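6-phosphogluconate dehydratase (Shewanella oneidensis, PDB 2GP4) catalyses the dehydration of 6-phosphogluconate to 2-keto-3-deoxy-6-phosphogluconate, a step of the Entner-Doudoroff pathway, and was crystallised without its iron-sulfur cluster. Local coordinates at residues L442-L447 with G571-L575; K453-V457 with S536-P540; R488-V494 with F522-T528; M504-L510 with T528-S533. One frame throughout, in Å; residues are numbered along the deposited sequence.

Contact 1 (L442-L447 with G571-L575); sequences LLKGNL and GELSL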
loop_
_atom_site.group_PDB
_atom_site.type_symbol
_atom_site.label_atom_id
_atom_site.label_comp_id
_atom_site.label_asym_id
_atom_site.label_seq_id
_atom_site.Cartn_x
_atom_site.Cartn_y
_atom_site.Cartn_z
ATOM N N LEU A 442 8.138 13.503 2.277
ATOM C CA LEU A 442 9.290 13.295 1.413
ATOM C C LEU A 442 10.538 13.929 2.024
ATOM O O LEU A 442 10.483 15.037 2.559
ATOM C CB LEU A 442 9.010 13.894 0.028
ATOM C CG LEU A 442 10.131 14.015 -1.007
ATOM C CD1 LEU A 442 10.653 12.652 -1.478
ATOM C CD2 LEU A 442 9.624 14.829 -2.169
ATOM N N LEU A 443 11.659 13.224 1.947
ATOM C CA LEU A 443 12.943 13.796 2.344
ATOM C C LEU A 443 13.858 13.902 1.125
ATOM O O LEU A 443 13.996 12.939 0.364
ATOM C CB LEU A 443 13.595 12.979 3.468
ATOM C CG LEU A 443 12.801 12.810 4.775
ATOM C CD1 LEU A 443 13.387 11.702 5.632
ATOM C CD2 LEU A 443 12.689 14.110 5.585
ATOM N N LYS A 444 14.456 15.078 0.937
ATOM C CA LYS A 444 15.370 15.334 -0.175
ATOM C C LYS A 444 16.722 15.812 0.346
ATOM O O LYS A 444 16.799 16.418 1.414
ATOM C CB LYS A 444 14.820 16.427 -1.103
ATOM C CG LYS A 444 13.501 16.132 -1.783
ATOM C CD LYS A 444 13.397 16.860 -3.135
ATOM C CE LYS A 444 13.227 18.382 -2.998
ATOM N NZ LYS A 444 11.804 18.804 -2.861
ATOM N N GLY A 445 17.776 15.558 -0.430
ATOM C CA GLY A 445 19.094 16.140 -0.184
ATOM C C GLY A 445 20.182 15.509 -1.031
ATOM O O GLY A 445 19.895 14.817 -2.017
ATOM N N ASN A 446 21.435 15.737 -0.640
ATOM C CA ASN A 446 22.578 15.156 -1.350
ATOM C C ASN A 446 22.583 13.621 -1.296
ATOM O O ASN A 446 23.141 12.966 -2.183
ATOM C CB ASN A 446 23.915 15.746 -0.847
ATOM C CG ASN A 446 24.225 15.374 0.611
ATOM O OD1 ASN A 446 23.330 15.025 1.392
ATOM N ND2 ASN A 446 25.506 15.454 0.978
ATOM N N LEU A 447 21.954 13.062 -0.260
ATOM C CA LEU A 447 21.811 11.607 -0.119
ATOM C C LEU A 447 20.781 11.007 -1.083
ATOM O O LEU A 447 20.818 9.804 -1.378
ATOM C CB LEU A 447 21.465 11.233 1.326
ATOM C CG LEU A 447 22.618 11.252 2.343
ATOM C CD1 LEU A 447 22.106 11.386 3.759
ATOM C CD2 LEU A 447 23.478 10.005 2.212
ATOM N N GLY A 571 12.139 18.725 5.471
ATOM C CA GLY A 571 12.155 17.713 4.423
ATOM C C GLY A 571 13.565 17.490 3.917
ATOM O O GLY A 571 13.775 17.061 2.783
ATOM N N GLU A 572 14.536 17.792 4.769
ATOM C CA GLU A 572 15.940 17.694 4.410
ATOM C C GLU A 572 16.545 16.378 4.901
ATOM O O GLU A 572 16.305 15.954 6.033
ATOM C CB GLU A 572 16.721 18.891 4.968
ATOM C CG GLU A 572 18.091 19.124 4.309
ATOM C CD GLU A 572 18.985 20.117 5.073
ATOM O OE1 GLU A 572 18.534 20.701 6.087
ATOM O OE2 GLU A 572 20.149 20.310 4.652
ATOM N N LEU A 573 17.317 15.742 4.022
ATOM C CA LEU A 573 18.144 14.593 4.362
ATOM C C LEU A 573 19.541 14.827 3.774
ATOM O O LEU A 573 19.739 14.700 2.564
ATOM C CB LEU A 573 17.523 13.312 3.805
ATOM C CG LEU A 573 18.192 11.973 4.104
ATOM C CD1 LEU A 573 18.018 11.593 5.569
ATOM C CD2 LEU A 573 17.592 10.920 3.214
ATOM N N SER A 574 20.496 15.177 4.634
ATOM C CA SER A 574 21.826 15.562 4.186
ATOM C C SER A 574 22.951 14.796 4.867
ATOM O O SER A 574 22.958 14.653 6.087
ATOM C CB SER A 574 22.053 17.062 4.405
ATOM O OG SER A 574 21.104 17.842 3.695
ATOM N N LEU A 575 23.903 14.322 4.064
ATOM C CA LEU A 575 25.189 13.866 4.569
ATOM C C LEU A 575 26.127 15.074 4.613
ATOM O O LEU A 575 26.419 15.690 3.585
ATOM C CB LEU A 575 25.763 12.754 3.686
ATOM C CG LEU A 575 27.092 12.099 4.092
ATOM C CD1 LEU A 575 26.978 11.362 5.427
ATOM C CD2 LEU A 575 27.603 11.166 2.996
HETATM O O HOH W 1 11.718 17.444 1.212
HETATM O O HOH W 2 21.892 17.726 1.089
#
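The carboxamide of Asn446 lies against the backbone of Leu575 and uses both of its ends there. OD1 accepts from Leu575 N at 2.8 Å, in the carbonyl plane and on a lone pair, while ND2 donates a hydrogen bond to Leu575 O, also at 2.8 Å. CG sits between the backbone N and the carbonyl carbon (chi1 66°), which brings the amide round to the neighbouring strand. Beneath it Leu447 crosses Leu575 at about a right angle, CG meeting Leu575 CB at 3.7 Å, and its CD1 also reaches Leu573 CG. Farther back, Leu443 and Leu573 meet through their CB atoms, 4.0 Å apart. Strands 440-445 and 572-575, the outermost of the mixed sheet, are joined here by a single bridge: Lys444 N donates to Gly571 O at 2.8 Å and Leu573 N to Lys444 O at 2.7 Å. Gly571 belongs to a G1 beta bulge with Glu572, opposite Asp567. With an alanine in place of Asn446 both amide bonds would go, which is likely to leave the N and O of Leu575 without these mates. The two strands thus share little backbone pairing, and a side-chain amide carries the hydrogen bonding on past the end of strand 440-445, above a layer of leucines.

Contact 2 (K453-V457 with S536-P540); sequences KVSAV and SGKVP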
loop_
_atom_site.group_PDB
_atom_site.type_symbol
_atom_site.label_atom_id
_atom_site.label_comp_id
_atom_site.label_asym_id
_atom_site.label_seq_id
_atom_site.Cartn_x
_atom_site.Cartn_y
_atom_site.Cartn_z
ATOM N N LYS A 453 7.580 8.319 7.959
ATOM C CA LYS A 453 6.350 8.452 8.729
ATOM C C LYS A 453 6.618 9.140 10.060
ATOM O O LYS A 453 7.370 8.629 10.901
ATOM C CB LYS A 453 5.670 7.102 8.963
ATOM C CG LYS A 453 4.837 6.599 7.781
ATOM C CD LYS A 453 3.746 7.573 7.319
ATOM C CE LYS A 453 2.659 7.775 8.366
ATOM N NZ LYS A 453 1.998 6.505 8.778
ATOM N N VAL A 454 5.997 10.302 10.240
ATOM C CA VAL A 454 6.200 11.110 11.438
ATOM C C VAL A 454 4.991 11.062 12.374
ATOM O O VAL A 454 4.981 11.719 13.414
ATOM C CB VAL A 454 6.566 12.583 11.093
ATOM C CG1 VAL A 454 7.922 12.644 10.413
ATOM C CG2 VAL A 454 5.498 13.239 10.214
ATOM N N SER A 455 3.989 10.272 11.992
ATOM C CA SER A 455 2.727 10.149 12.721
ATOM C C SER A 455 2.861 9.793 14.201
ATOM O O SER A 455 2.101 10.301 15.032
ATOM C CB SER A 455 1.842 9.113 12.042
ATOM O OG SER A 455 1.307 9.638 10.849
ATOM N N ALA A 456 3.802 8.907 14.516
ATOM C CA ALA A 456 4.035 8.480 15.898
ATOM C C ALA A 456 5.348 9.050 16.442
ATOM O O ALA A 456 5.852 8.609 17.479
ATOM C CB ALA A 456 4.017 6.949 15.998
ATOM N N VAL A 457 5.897 10.032 15.731
ATOM C CA VAL A 457 7.146 10.672 16.133
ATOM C C VAL A 457 6.837 12.016 16.778
ATOM O O VAL A 457 6.249 12.898 16.148
ATOM C CB VAL A 457 8.116 10.861 14.938
ATOM C CG1 VAL A 457 9.420 11.509 15.393
ATOM C CG2 VAL A 457 8.401 9.526 14.262
ATOM N N SER A 536 4.305 2.498 11.650
ATOM C CA SER A 536 4.833 3.786 12.101
ATOM C C SER A 536 5.476 3.682 13.491
ATOM O O SER A 536 4.810 3.336 14.474
ATOM C CB SER A 536 3.711 4.832 12.139
ATOM O OG SER A 536 3.015 4.913 10.904
ATOM N N GLY A 537 6.764 3.994 13.574
ATOM C CA GLY A 537 7.461 3.998 14.849
ATOM C C GLY A 537 7.605 5.388 15.450
ATOM O O GLY A 537 7.209 6.390 14.842
ATOM N N LYS A 538 8.175 5.436 16.654
ATOM C CA LYS A 538 8.411 6.687 17.371
ATOM C C LYS A 538 9.796 7.264 17.056
ATOM O O LYS A 538 10.093 8.418 17.373
ATOM C CB LYS A 538 8.242 6.477 18.880
ATOM C CG LYS A 538 9.274 5.536 19.516
ATOM C CD LYS A 538 8.907 5.211 20.956
ATOM C CE LYS A 538 9.671 4.006 21.466
ATOM N NZ LYS A 538 9.465 3.810 22.930
ATOM N N VAL A 539 10.640 6.451 16.432
ATOM C CA VAL A 539 11.972 6.886 16.044
ATOM C C VAL A 539 11.929 7.364 14.597
ATOM O O VAL A 539 11.377 6.672 13.738
ATOM C CB VAL A 539 13.000 5.748 16.233
ATOM C CG1 VAL A 539 14.330 6.078 15.557
ATOM C CG2 VAL A 539 13.202 5.470 17.719
ATOM N N PRO A 540 12.492 8.557 14.322
ATOM C CA PRO A 540 12.502 9.042 12.941
ATOM C C PRO A 540 13.263 8.068 12.053
ATOM O O PRO A 540 14.411 7.715 12.353
ATOM C CB PRO A 540 13.256 10.379 13.038
ATOM C CG PRO A 540 14.035 10.288 14.317
ATOM C CD PRO A 540 13.157 9.508 15.236
HETATM O O HOH W 3 5.665 7.398 12.887
HETATM O O HOH W 4 9.659 7.347 11.171
#
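A type I beta turn, Val454 to Val457, follows strand 448-453 and packs against the loop 536-540 that leads into strand 541-546. The turn is closed by Val457 N bonding to Val454 O at 3.0 Å. Just before it, at the end of strand 448-453, Lys453 folds back on itself, bent at chi2, chi3 and chi4, and its NZ donates to Ser536 OG at 2.8 Å. At the far end of the turn side-chain methyls and a CA-H meet backbone carbonyl oxygens. Ala456 CB rests on Gly537 O at 3.4 Å, and Lys538 CA makes a CA-H...O contact with Ala456 O. Val457 holds CG1 anti to its own N (chi1 -179°), which sets CG1 near Pro540 CD at 4.2 Å and leaves CG2 against Gly537 O at 3.4 Å. Two waters fill in between the loops. One is held by three partners, donating to Lys453 O and Gly537 O and accepting from Ala456 N; the other joins Lys453 O to Val539 O, its bond to Val539 O being 3.2 Å long. Lys453 O therefore receives both waters. The Lys538 side chain leads away to a salt bridge with Asp519 of helix 511-519, and Val539 and Pro540 touch Gln518 of the same helix. On the sheet side Val539 lies on Leu526 and Pro540 on Ala525, both of strand 524-528, while Val454 bonds through its backbone to Gly439, just ahead of strand 440-445.

Contact 3 (R488-V494 with F522-T528); sequences RDCVVVV and FKVALMT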
loop_
_atom_site.group_PDB
_atom_site.type_symbol
_atom_site.label_atom_id
_atom_site.label_comp_id
_atom_site.label_asym_id
_atom_site.label_seq_id
_atom_site.Cartn_x
_atom_site.Cartn_y
_atom_site.Cartn_z
ATOM N N ARG A 488 24.692 6.560 22.458
ATOM C CA ARG A 488 24.964 7.971 22.178
ATOM C C ARG A 488 24.075 8.438 21.029
ATOM O O ARG A 488 23.434 7.620 20.367
ATOM C CB ARG A 488 26.448 8.215 21.855
ATOM C CG ARG A 488 27.152 7.132 21.040
ATOM C CD ARG A 488 26.926 7.300 19.555
ATOM N NE ARG A 488 27.598 6.266 18.770
ATOM C CZ ARG A 488 28.750 6.433 18.125
ATOM N NH1 ARG A 488 29.389 7.597 18.167
ATOM N NH2 ARG A 488 29.267 5.426 17.434
ATOM N N ASP A 489 24.015 9.747 20.808
ATOM C CA ASP A 489 23.331 10.284 19.639
ATOM C C ASP A 489 23.991 9.712 18.386
ATOM O O ASP A 489 25.218 9.752 18.256
ATOM C CB ASP A 489 23.405 11.814 19.616
ATOM C CG ASP A 489 22.732 12.463 20.819
ATOM O OD1 ASP A 489 22.191 11.749 21.689
ATOM O OD2 ASP A 489 22.755 13.704 20.894
ATOM N N CYS A 490 23.183 9.164 17.481
ATOM C CA CYS A 490 23.695 8.571 16.244
ATOM C C CYS A 490 22.588 8.368 15.212
ATOM O O CYS A 490 21.412 8.260 15.559
ATOM C CB CYS A 490 24.388 7.230 16.527
ATOM S SG CYS A 490 23.346 6.036 17.397
ATOM N N VAL A 491 22.968 8.330 13.941
ATOM C CA VAL A 491 22.061 7.879 12.897
ATOM C C VAL A 491 22.537 6.502 12.441
ATOM O O VAL A 491 23.625 6.371 11.884
ATOM C CB VAL A 491 21.986 8.884 11.714
ATOM C CG1 VAL A 491 21.079 8.355 10.601
ATOM C CG2 VAL A 491 21.494 10.244 12.195
ATOM N N VAL A 492 21.738 5.475 12.718
ATOM C CA VAL A 492 22.054 4.109 12.289
ATOM C C VAL A 492 21.709 3.920 10.801
ATOM O O VAL A 492 20.537 3.974 10.402
ATOM C CB VAL A 492 21.327 3.054 13.154
ATOM C CG1 VAL A 492 21.628 1.637 12.662
ATOM C CG2 VAL A 492 21.716 3.200 14.622
ATOM N N VAL A 493 22.748 3.719 9.992
ATOM C CA VAL A 493 22.613 3.544 8.552
ATOM C C VAL A 493 22.676 2.063 8.218
ATOM O O VAL A 493 23.669 1.390 8.507
ATOM C CB VAL A 493 23.739 4.287 7.782
ATOM C CG1 VAL A 493 23.702 3.956 6.279
ATOM C CG2 VAL A 493 23.660 5.799 8.025
ATOM N N VAL A 494 21.605 1.564 7.608
ATOM C CA VAL A 494 21.524 0.174 7.190
ATOM C C VAL A 494 21.446 0.120 5.666
ATOM O O VAL A 494 20.431 0.479 5.068
ATOM C CB VAL A 494 20.304 -0.535 7.810
ATOM C CG1 VAL A 494 20.361 -2.029 7.529
ATOM C CG2 VAL A 494 20.225 -0.272 9.323
ATOM N N PHE A 522 18.735 9.432 24.287
ATOM C CA PHE A 522 19.610 9.692 23.145
ATOM C C PHE A 522 18.817 10.155 21.927
ATOM O O PHE A 522 17.629 9.847 21.793
ATOM C CB PHE A 522 20.453 8.464 22.800
ATOM C CG PHE A 522 21.356 8.020 23.913
ATOM C CD1 PHE A 522 22.392 8.840 24.358
ATOM C CD2 PHE A 522 21.170 6.786 24.522
ATOM C CE1 PHE A 522 23.229 8.439 25.393
ATOM C CE2 PHE A 522 21.998 6.370 25.557
ATOM C CZ PHE A 522 23.031 7.200 25.996
ATOM N N LYS A 523 19.476 10.909 21.052
ATOM C CA LYS A 523 18.849 11.400 19.829
ATOM C C LYS A 523 19.259 10.497 18.678
ATOM O O LYS A 523 20.403 10.516 18.233
ATOM C CB LYS A 523 19.228 12.864 19.563
ATOM C CG LYS A 523 18.797 13.828 20.671
ATOM C CD LYS A 523 18.852 15.288 20.226
ATOM C CE LYS A 523 17.533 15.753 19.571
ATOM N NZ LYS A 523 17.226 15.115 18.245
ATOM N N VAL A 524 18.320 9.689 18.208
ATOM C CA VAL A 524 18.643 8.634 17.255
ATOM C C VAL A 524 17.707 8.618 16.055
ATOM O O VAL A 524 16.543 8.998 16.164
ATOM C CB VAL A 524 18.652 7.235 17.927
ATOM C CG1 VAL A 524 19.814 7.123 18.890
ATOM C CG2 VAL A 524 17.323 6.948 18.635
ATOM N N ALA A 525 18.226 8.168 14.917
ATOM C CA ALA A 525 17.424 8.019 13.705
ATOM C C ALA A 525 17.900 6.850 12.863
ATOM O O ALA A 525 19.042 6.399 12.995
ATOM C CB ALA A 525 17.434 9.295 12.890
ATOM N N LEU A 526 16.999 6.353 12.019
ATOM C CA LEU A 526 17.292 5.290 11.075
ATOM C C LEU A 526 17.361 5.841 9.667
ATOM O O LEU A 526 16.577 6.706 9.296
ATOM C CB LEU A 526 16.200 4.222 11.099
ATOM C CG LEU A 526 16.275 3.000 12.010
ATOM C CD1 LEU A 526 17.678 2.394 12.027
ATOM C CD2 LEU A 526 15.803 3.343 13.395
HETATM N N MSE A 527 18.300 5.318 8.888
HETATM C CA MSE A 527 18.347 5.578 7.462
HETATM C C MSE A 527 18.659 4.279 6.734
HETATM O O MSE A 527 19.678 3.644 6.992
HETATM C CB MSE A 527 19.382 6.650 7.133
HETATM C CG MSE A 527 19.253 7.198 5.717
HETATM SE SE MSE A 527 20.682 8.451 5.303
HETATM C CE MSE A 527 20.513 9.521 6.910
ATOM N N THR A 528 17.765 3.879 5.834
ATOM C CA THR A 528 17.974 2.659 5.060
ATOM C C THR A 528 17.468 2.792 3.628
ATOM O O THR A 528 16.539 3.557 3.349
ATOM C CB THR A 528 17.357 1.404 5.761
ATOM O OG1 THR A 528 17.739 0.217 5.056
ATOM C CG2 THR A 528 15.827 1.493 5.843
#
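Asp489 and Phe522 meet where strands 490-494 and 524-528 begin their parallel pairing. Asp489 OD1 lies at the edge of the Phe522 ring and accepts from Lys523 N at 2.9 Å; this nearly straight bond reaches the oxygen from above the carboxylate plane. Over one face of the ring sits the backbone of Arg488, its N 3.6 Å above the plane and over the centre. From there the backbones run in register from Cys490 with Val524 to Val494 with Thr528, and the bonds alternate in direction, as with Val492 N to Ala525 O at 2.9 Å and Met527 N to Val492 O at 3.0 Å. The ladder ends on a side chain: Thr528 OG1, anti to its N (chi1 -172°), donates to Val494 O at 2.7 Å. Val492 and Leu526 lie side by side, pointing the same way, with Leu526 CD1 3.9 Å from Val492 CB. On the other face the selenomethionine Met527 bends at chi3 so that CE reaches Val491 CG1 at 3.9 Å. The helix of this beta-alpha-beta crossover, 511-519, covers the first aliphatic face, its Leu514 touching Val492, Val524 and Leu526, and strand 563-567 packs on the other, its Ile564 against Val491, Val493 and Met527. The polar side-chain bonds lie at the two ends of the pairing, where Asp489 and Thr528 each bind a backbone atom of the partner.

Contact 4 (M504-L510 with T528-S533); sequences MPELHKL and TDGRMS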
loop_
_atom_site.group_PDB
_atom_site.type_symbol
_atom_site.label_atom_id
_atom_site.label_comp_id
_atom_site.label_asym_id
_atom_site.label_seq_id
_atom_site.Cartn_x
_atom_site.Cartn_y
_atom_site.Cartn_z
HETATM N N MSE A 504 14.630 -6.357 -1.027
HETATM C CA MSE A 504 14.012 -5.464 -0.040
HETATM C C MSE A 504 13.153 -6.180 1.020
HETATM O O MSE A 504 11.936 -6.018 1.047
HETATM C CB MSE A 504 13.219 -4.355 -0.757
HETATM C CG MSE A 504 13.041 -3.060 0.026
HETATM SE SE MSE A 504 11.769 -1.856 -0.862
HETATM C CE MSE A 504 10.316 -3.138 -1.064
ATOM N N PRO A 505 13.782 -6.981 1.900
ATOM C CA PRO A 505 12.978 -7.602 2.951
ATOM C C PRO A 505 12.583 -6.591 4.033
ATOM O O PRO A 505 13.335 -5.656 4.306
ATOM C CB PRO A 505 13.928 -8.652 3.535
ATOM C CG PRO A 505 15.292 -8.092 3.306
ATOM C CD PRO A 505 15.207 -7.357 2.001
ATOM N N GLU A 506 11.409 -6.775 4.627
ATOM C CA GLU A 506 10.982 -5.988 5.787
ATOM C C GLU A 506 11.943 -6.253 6.926
ATOM O O GLU A 506 12.201 -7.405 7.273
ATOM C CB GLU A 506 9.564 -6.374 6.221
ATOM C CG GLU A 506 8.460 -5.867 5.294
ATOM C CD GLU A 506 7.081 -6.288 5.750
ATOM O OE1 GLU A 506 6.972 -6.893 6.842
ATOM O OE2 GLU A 506 6.105 -6.019 5.016
ATOM N N LEU A 507 12.498 -5.186 7.484
ATOM C CA LEU A 507 13.500 -5.325 8.528
ATOM C C LEU A 507 12.860 -5.093 9.891
ATOM O O LEU A 507 12.553 -3.970 10.251
ATOM C CB LEU A 507 14.669 -4.367 8.279
ATOM C CG LEU A 507 15.350 -4.435 6.905
ATOM C CD1 LEU A 507 16.143 -3.167 6.653
ATOM C CD2 LEU A 507 16.231 -5.680 6.762
ATOM N N HIS A 508 12.655 -6.175 10.638
ATOM C CA HIS A 508 11.912 -6.120 11.893
ATOM C C HIS A 508 12.798 -5.950 13.124
ATOM O O HIS A 508 12.294 -5.674 14.205
ATOM C CB HIS A 508 11.023 -7.360 12.046
ATOM C CG HIS A 508 10.011 -7.512 10.954
ATOM N ND1 HIS A 508 8.898 -6.705 10.852
ATOM C CD2 HIS A 508 9.950 -8.372 9.907
ATOM C CE1 HIS A 508 8.192 -7.065 9.794
ATOM N NE2 HIS A 508 8.808 -8.073 9.203
ATOM N N LYS A 509 14.107 -6.104 12.953
ATOM C CA LYS A 509 15.043 -6.084 14.082
ATOM C C LYS A 509 15.618 -4.698 14.409
ATOM O O LYS A 509 16.477 -4.573 15.283
ATOM C CB LYS A 509 16.180 -7.087 13.841
ATOM C CG LYS A 509 15.743 -8.550 13.930
ATOM C CD LYS A 509 16.793 -9.504 13.370
ATOM C CE LYS A 509 17.887 -9.799 14.379
ATOM N NZ LYS A 509 18.651 -11.023 13.991
ATOM N N LEU A 510 15.128 -3.667 13.722
ATOM C CA LEU A 510 15.710 -2.322 13.800
ATOM C C LEU A 510 15.045 -1.397 14.816
ATOM O O LEU A 510 15.723 -0.811 15.669
ATOM C CB LEU A 510 15.705 -1.665 12.415
ATOM C CG LEU A 510 16.990 -1.657 11.580
ATOM C CD1 LEU A 510 17.928 -2.817 11.904
ATOM C CD2 LEU A 510 16.670 -1.615 10.087
ATOM N N THR A 528 17.765 3.879 5.834
ATOM C CA THR A 528 17.974 2.659 5.060
ATOM C C THR A 528 17.468 2.792 3.628
ATOM O O THR A 528 16.539 3.557 3.349
ATOM C CB THR A 528 17.357 1.404 5.761
ATOM O OG1 THR A 528 17.739 0.217 5.056
ATOM C CG2 THR A 528 15.827 1.493 5.843
ATOM N N ASP A 529 18.104 2.056 2.722
ATOM C CA ASP A 529 17.618 1.947 1.346
ATOM C C ASP A 529 16.531 0.885 1.256
ATOM O O ASP A 529 15.934 0.670 0.195
ATOM C CB ASP A 529 18.760 1.672 0.357
ATOM C CG ASP A 529 19.717 0.581 0.824
ATOM O OD1 ASP A 529 19.385 -0.190 1.755
ATOM O OD2 ASP A 529 20.818 0.491 0.232
ATOM N N GLY A 530 16.275 0.241 2.392
ATOM C CA GLY A 530 15.212 -0.739 2.520
ATOM C C GLY A 530 13.996 -0.204 3.251
ATOM O O GLY A 530 13.645 0.967 3.119
ATOM N N ARG A 531 13.369 -1.076 4.036
ATOM C CA ARG A 531 12.096 -0.797 4.688
ATOM C C ARG A 531 11.980 -1.612 5.972
ATOM O O ARG A 531 12.700 -2.591 6.153
ATOM C CB ARG A 531 10.938 -1.153 3.743
ATOM C CG ARG A 531 10.948 -2.609 3.258
ATOM C CD ARG A 531 9.676 -2.981 2.537
ATOM N NE ARG A 531 9.718 -4.351 2.016
ATOM C CZ ARG A 531 8.675 -4.998 1.487
ATOM N NH1 ARG A 531 7.488 -4.407 1.398
ATOM N NH2 ARG A 531 8.818 -6.240 1.042
HETATM N N MSE A 532 11.074 -1.208 6.854
HETATM C CA MSE A 532 10.743 -2.003 8.035
HETATM C C MSE A 532 9.421 -2.736 7.809
HETATM O O MSE A 532 9.033 -2.980 6.667
HETATM C CB MSE A 532 10.678 -1.119 9.280
HETATM C CG MSE A 532 12.009 -0.945 9.970
HETATM SE SE MSE A 532 13.176 0.291 9.031
HETATM C CE MSE A 532 13.170 1.723 10.355
ATOM N N SER A 533 8.733 -3.079 8.896
ATOM C CA SER A 533 7.410 -3.718 8.839
ATOM C C SER A 533 6.376 -2.963 7.991
ATOM O O SER A 533 5.354 -3.529 7.598
ATOM C CB SER A 533 6.858 -3.892 10.255
ATOM O OG SER A 533 6.789 -2.646 10.931
HETATM O O HOH W 5 14.560 -3.942 3.119
#
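Met504 O is gripped side-on by two nitrogens of Arg531: NE donates at 2.9 Å and NH2 at 3.1 Å. NH2 lies nearly in line with the C=O of Met504, yet both bonds are bent at their hydrogens. The oxygen lies about 15° out of the guanidinium plane. With CG between the backbone N and the carbonyl carbon (chi1 57°), Arg531 extends straight to NE, across the selenomethionine Met504. Met504 CE packs over one face of the guanidinium, 3.4 Å above its plane, and Glu506 CG over the opposite face. NH1 is satisfied elsewhere, by Asn322 OD1, while Glu506 OE2 stands 4.2 Å from Arg531 NH1, well out of the guanidinium plane, and has a weak bond to Asn322 ND2. Replacing Arg531 with a leucine would probably leave Met504 O without both donors and Asn322 without its bond to NH1. The backbone of Arg531 is used as well: its O accepts from Leu507 N at 2.9 Å, and a water accepts from Arg531 N. These segments are the loop before helix 511-519 and the loop beyond the C-terminal end of strand 524-528, which opens with an ST turn, Thr528 OG1 accepting from Gly530 N at 3.0 Å. Farther along, Leu507 O lies 3.1 Å from Met532 CG, and the side chains of Leu510 and Met532 cross at about a right angle, CD2 of Leu510 lying against SE of Met532. Ser533 CB abuts the edge of the His508 ring.

All four contacts lie in the C-terminal part of the chain, and three of them nest inside the chain loop closed by contact 1. Contact 1 joins the outermost strands of the eight-stranded mixed sheet, 440-445 and 572-575; contact 3 pairs two of its inner strands, with centres about 15 Å apart. They touch where Leu447 and Leu573 pack on Met527. Contact 3 in turn is nested within contact 2, about 13 Å away between centres, and Pro540 O probably bonds to Leu526 N. Contacts 3 and 4 share Thr528 and cross along the chain. The single bridge of contact 1 brings the end strands together, consistent with a sheet curling into a closed, barrel-like C-terminal domain, with loops of contacts 2 and 4 at its strand ends.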